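Local coordinates for ATP-dependent RNA helicase HrpB (Escherichia coli, PDB 6EUD), which hydrolyses ATP to ADP and phosphate as a DEAH/RHA-type RNA helicase that binds single-stranded RNA, at residues A[394-402]-A[414-425]. Residues are numbered along the deposited sequence; the frame is centred on the assembly and turned at random.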
loop_
_atom_site.group_PDB
_atom_site.type_symbol
_atom_site.label_atom_id
_atom_site.label_comp_id
_atom_site.label_asym_id
_atom_site.label_seq_id
_atom_site.Cartn_x
_atom_site.Cartn_y
_atom_site.Cartn_z
ATOM N N ARG A 394 2.704 -2.914 11.584
ATOM C CA ARG A 394 3.713 -3.921 11.896
ATOM C C ARG A 394 5.095 -3.312 12.003
ATOM O O ARG A 394 5.820 -3.623 12.939
ATOM C CB ARG A 394 3.711 -5.051 10.865
ATOM C CG ARG A 394 2.538 -5.993 11.052
ATOM C CD ARG A 394 2.663 -7.255 10.221
ATOM N NE ARG A 394 2.692 -6.945 8.799
ATOM C CZ ARG A 394 1.614 -6.852 8.029
ATOM N NH1 ARG A 394 0.410 -7.061 8.551
ATOM N NH2 ARG A 394 1.744 -6.557 6.742
ATOM N N LEU A 395 5.458 -2.431 11.075
ATOM C CA LEU A 395 6.760 -1.769 11.151
ATOM C C LEU A 395 6.920 -0.934 12.429
ATOM O O LEU A 395 7.973 -0.973 13.067
ATOM C CB LEU A 395 6.992 -0.876 9.926
ATOM C CG LEU A 395 8.232 0.041 9.992
ATOM C CD1 LEU A 395 9.539 -0.745 10.238
ATOM C CD2 LEU A 395 8.361 0.860 8.714
ATOM N N LEU A 396 5.885 -0.174 12.788
ATOM C CA LEU A 396 5.938 0.665 13.980
ATOM C C LEU A 396 6.100 -0.205 15.222
ATOM O O LEU A 396 6.797 0.179 16.178
ATOM C CB LEU A 396 4.684 1.554 14.081
ATOM C CG LEU A 396 4.574 2.670 13.028
ATOM C CD1 LEU A 396 3.431 3.616 13.327
ATOM C CD2 LEU A 396 5.864 3.474 12.934
ATOM N N GLN A 397 5.478 -1.386 15.199
ATOM C CA GLN A 397 5.678 -2.369 16.265
ATOM C C GLN A 397 7.143 -2.792 16.348
ATOM O O GLN A 397 7.738 -2.760 17.421
ATOM C CB GLN A 397 4.774 -3.581 16.048
ATOM C CG GLN A 397 3.369 -3.367 16.570
ATOM C CD GLN A 397 2.325 -4.244 15.898
ATOM O OE1 GLN A 397 2.634 -5.047 15.014
ATOM N NE2 GLN A 397 1.068 -4.067 16.298
ATOM N N MET A 398 7.724 -3.168 15.209
ATOM C CA MET A 398 9.133 -3.539 15.150
ATOM C C MET A 398 10.023 -2.446 15.763
ATOM O O MET A 398 11.008 -2.743 16.441
ATOM C CB MET A 398 9.567 -3.821 13.698
ATOM C CG MET A 398 10.969 -4.460 13.565
ATOM S SD MET A 398 11.715 -4.419 11.918
ATOM C CE MET A 398 12.495 -2.811 11.914
ATOM N N LEU A 399 9.667 -1.187 15.519
ATOM C CA LEU A 399 10.467 -0.049 15.961
ATOM C C LEU A 399 10.215 0.327 17.417
ATOM O O LEU A 399 10.876 1.209 17.957
ATOM C CB LEU A 399 10.196 1.159 15.050
ATOM C CG LEU A 399 10.587 0.954 13.570
ATOM C CD1 LEU A 399 10.135 2.131 12.729
ATOM C CD2 LEU A 399 12.113 0.683 13.409
ATOM N N GLY A 400 9.248 -0.341 18.044
ATOM C CA GLY A 400 8.870 -0.053 19.421
ATOM C C GLY A 400 8.091 1.239 19.652
ATOM O O GLY A 400 8.060 1.764 20.765
ATOM N N ALA A 401 7.449 1.744 18.605
ATOM C CA ALA A 401 6.738 3.015 18.666
ATOM C C ALA A 401 5.312 2.878 19.228
ATOM O O ALA A 401 4.679 3.877 19.607
ATOM C CB ALA A 401 6.697 3.650 17.265
ATOM N N LEU A 402 4.803 1.650 19.278
ATOM C CA LEU A 402 3.403 1.445 19.620
ATOM C C LEU A 402 3.234 0.824 20.987
ATOM O O LEU A 402 3.984 -0.067 21.366
ATOM C CB LEU A 402 2.718 0.553 18.587
ATOM C CG LEU A 402 2.518 1.057 17.161
ATOM C CD1 LEU A 402 1.759 -0.004 16.385
ATOM C CD2 LEU A 402 1.774 2.376 17.146
ATOM N N MET A 414 9.632 9.777 18.823
ATOM C CA MET A 414 9.842 9.605 17.387
ATOM C C MET A 414 8.961 10.571 16.613
ATOM O O MET A 414 9.399 11.164 15.621
ATOM C CB MET A 414 9.553 8.174 16.951
ATOM C CG MET A 414 10.448 7.167 17.588
ATOM S SD MET A 414 9.962 5.485 17.173
ATOM C CE MET A 414 10.843 4.592 18.460
ATOM N N ALA A 415 7.726 10.733 17.083
ATOM C CA ALA A 415 6.767 11.619 16.431
ATOM C C ALA A 415 7.193 13.076 16.544
ATOM O O ALA A 415 6.967 13.860 15.633
ATOM C CB ALA A 415 5.380 11.424 17.022
ATOM N N ALA A 416 7.803 13.438 17.663
ATOM C CA ALA A 416 8.296 14.798 17.838
ATOM C C ALA A 416 9.368 15.143 16.790
ATOM O O ALA A 416 9.365 16.243 16.249
ATOM C CB ALA A 416 8.844 14.989 19.255
ATOM N N LEU A 417 10.270 14.202 16.497
ATOM C CA LEU A 417 11.328 14.444 15.518
ATOM C C LEU A 417 10.767 14.738 14.133
ATOM O O LEU A 417 11.348 15.514 13.372
ATOM C CB LEU A 417 12.289 13.256 15.424
ATOM C CG LEU A 417 13.111 12.883 16.645
ATOM C CD1 LEU A 417 14.084 11.808 16.248
ATOM C CD2 LEU A 417 13.836 14.087 17.215
ATOM N N GLY A 418 9.649 14.103 13.800
ATOM C CA GLY A 418 8.945 14.388 12.556
ATOM C C GLY A 418 9.589 13.713 11.371
ATOM O O GLY A 418 9.203 13.898 10.235
ATOM N N ASN A 419 10.584 12.908 11.680
ATOM C CA ASN A 419 11.453 12.255 10.730
ATOM C C ASN A 419 10.806 11.043 10.071
ATOM O O ASN A 419 9.724 10.612 10.502
ATOM C CB ASN A 419 12.721 11.808 11.482
ATOM C CG ASN A 419 13.938 12.118 10.734
ATOM O OD1 ASN A 419 13.933 13.034 9.922
ATOM N ND2 ASN A 419 14.992 11.348 10.950
ATOM N N ASP A 420 11.475 10.445 9.082
ATOM C CA ASP A 420 11.077 9.103 8.686
ATOM C C ASP A 420 11.145 8.215 9.929
ATOM O O ASP A 420 12.164 8.223 10.622
ATOM C CB ASP A 420 11.960 8.514 7.595
ATOM C CG ASP A 420 11.759 7.003 7.460
ATOM O OD1 ASP A 420 10.837 6.562 6.739
ATOM O OD2 ASP A 420 12.501 6.248 8.107
ATOM N N PRO A 421 10.069 7.443 10.206
ATOM C CA PRO A 421 9.940 6.662 11.451
ATOM C C PRO A 421 11.111 5.730 11.758
ATOM O O PRO A 421 11.528 5.692 12.907
ATOM C CB PRO A 421 8.664 5.855 11.224
ATOM C CG PRO A 421 7.840 6.759 10.351
ATOM C CD PRO A 421 8.826 7.416 9.416
ATOM N N ARG A 422 11.626 5.004 10.773
ATOM C CA ARG A 422 12.801 4.165 10.992
ATOM C C ARG A 422 13.985 5.030 11.462
ATOM O O ARG A 422 14.671 4.688 12.410
ATOM C CB ARG A 422 13.150 3.379 9.714
ATOM C CG ARG A 422 12.050 2.384 9.277
ATOM C CD ARG A 422 12.313 1.719 7.889
ATOM N NE ARG A 422 12.746 0.346 8.061
ATOM C CZ ARG A 422 12.095 -0.729 7.649
ATOM N NH1 ARG A 422 10.970 -0.636 6.965
ATOM N NH2 ARG A 422 12.607 -1.914 7.905
ATOM N N LEU A 423 14.203 6.169 10.823
ATOM C CA LEU A 423 15.300 7.041 11.215
ATOM C C LEU A 423 15.049 7.704 12.587
ATOM O O LEU A 423 15.968 7.856 13.397
ATOM C CB LEU A 423 15.533 8.105 10.140
ATOM C CG LEU A 423 15.958 7.609 8.735
ATOM C CD1 LEU A 423 16.372 8.781 7.822
ATOM C CD2 LEU A 423 17.060 6.532 8.792
ATOM N N ALA A 424 13.804 8.088 12.844
ATOM C CA ALA A 424 13.417 8.661 14.130
ATOM C C ALA A 424 13.634 7.655 15.253
ATOM O O ALA A 424 14.111 8.021 16.324
ATOM C CB ALA A 424 11.962 9.112 14.106
ATOM N N ALA A 425 13.263 6.398 14.995
ATOM C CA ALA A 425 13.437 5.299 15.933
ATOM C C ALA A 425 14.916 5.137 16.292
ATOM O O ALA A 425 15.279 4.970 17.463
ATOM C CB ALA A 425 12.886 4.005 15.337
#
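L395, L399 and A401 pack against P421, R422, A425 and M414 in a buried helix-helix contact that joins the probable winged-helix domain behind the RecA-like domains of this DExH-box helicase, with its short strand pair, to helix 421-429, where the following helical part begins. Segments 394-398 and 421-425 run nearly parallel, at 11°, with axes 10.6 Å apart at closest approach; at this spacing leucines meet the compact P421 and A425 directly, and the longer R422 and M414 reach across beside them. L399 is the central wedge: CD2 lies 3.9 Å from A425 CB, while CD1 rests on the first turn of the other helix, 3.8 Å from R422 CA. P421 suits that turn, having no N-H to leave unbonded, and its CB meets L396 CD2. Past L399, G400 takes the positive phi of a Schellman motif, which ends the helix and turns A401 toward M414; the slender, extended methionine brings SD to 3.7 Å from A401 CB. R422 bends at chi3 (105°) and reaches across L395, while its NH2 forms a salt bridge to D501. L395, with CG anti to the backbone N (chi1 171°), sets CD1 over the centre of one guanidinium face, 3.5 Å above its plane.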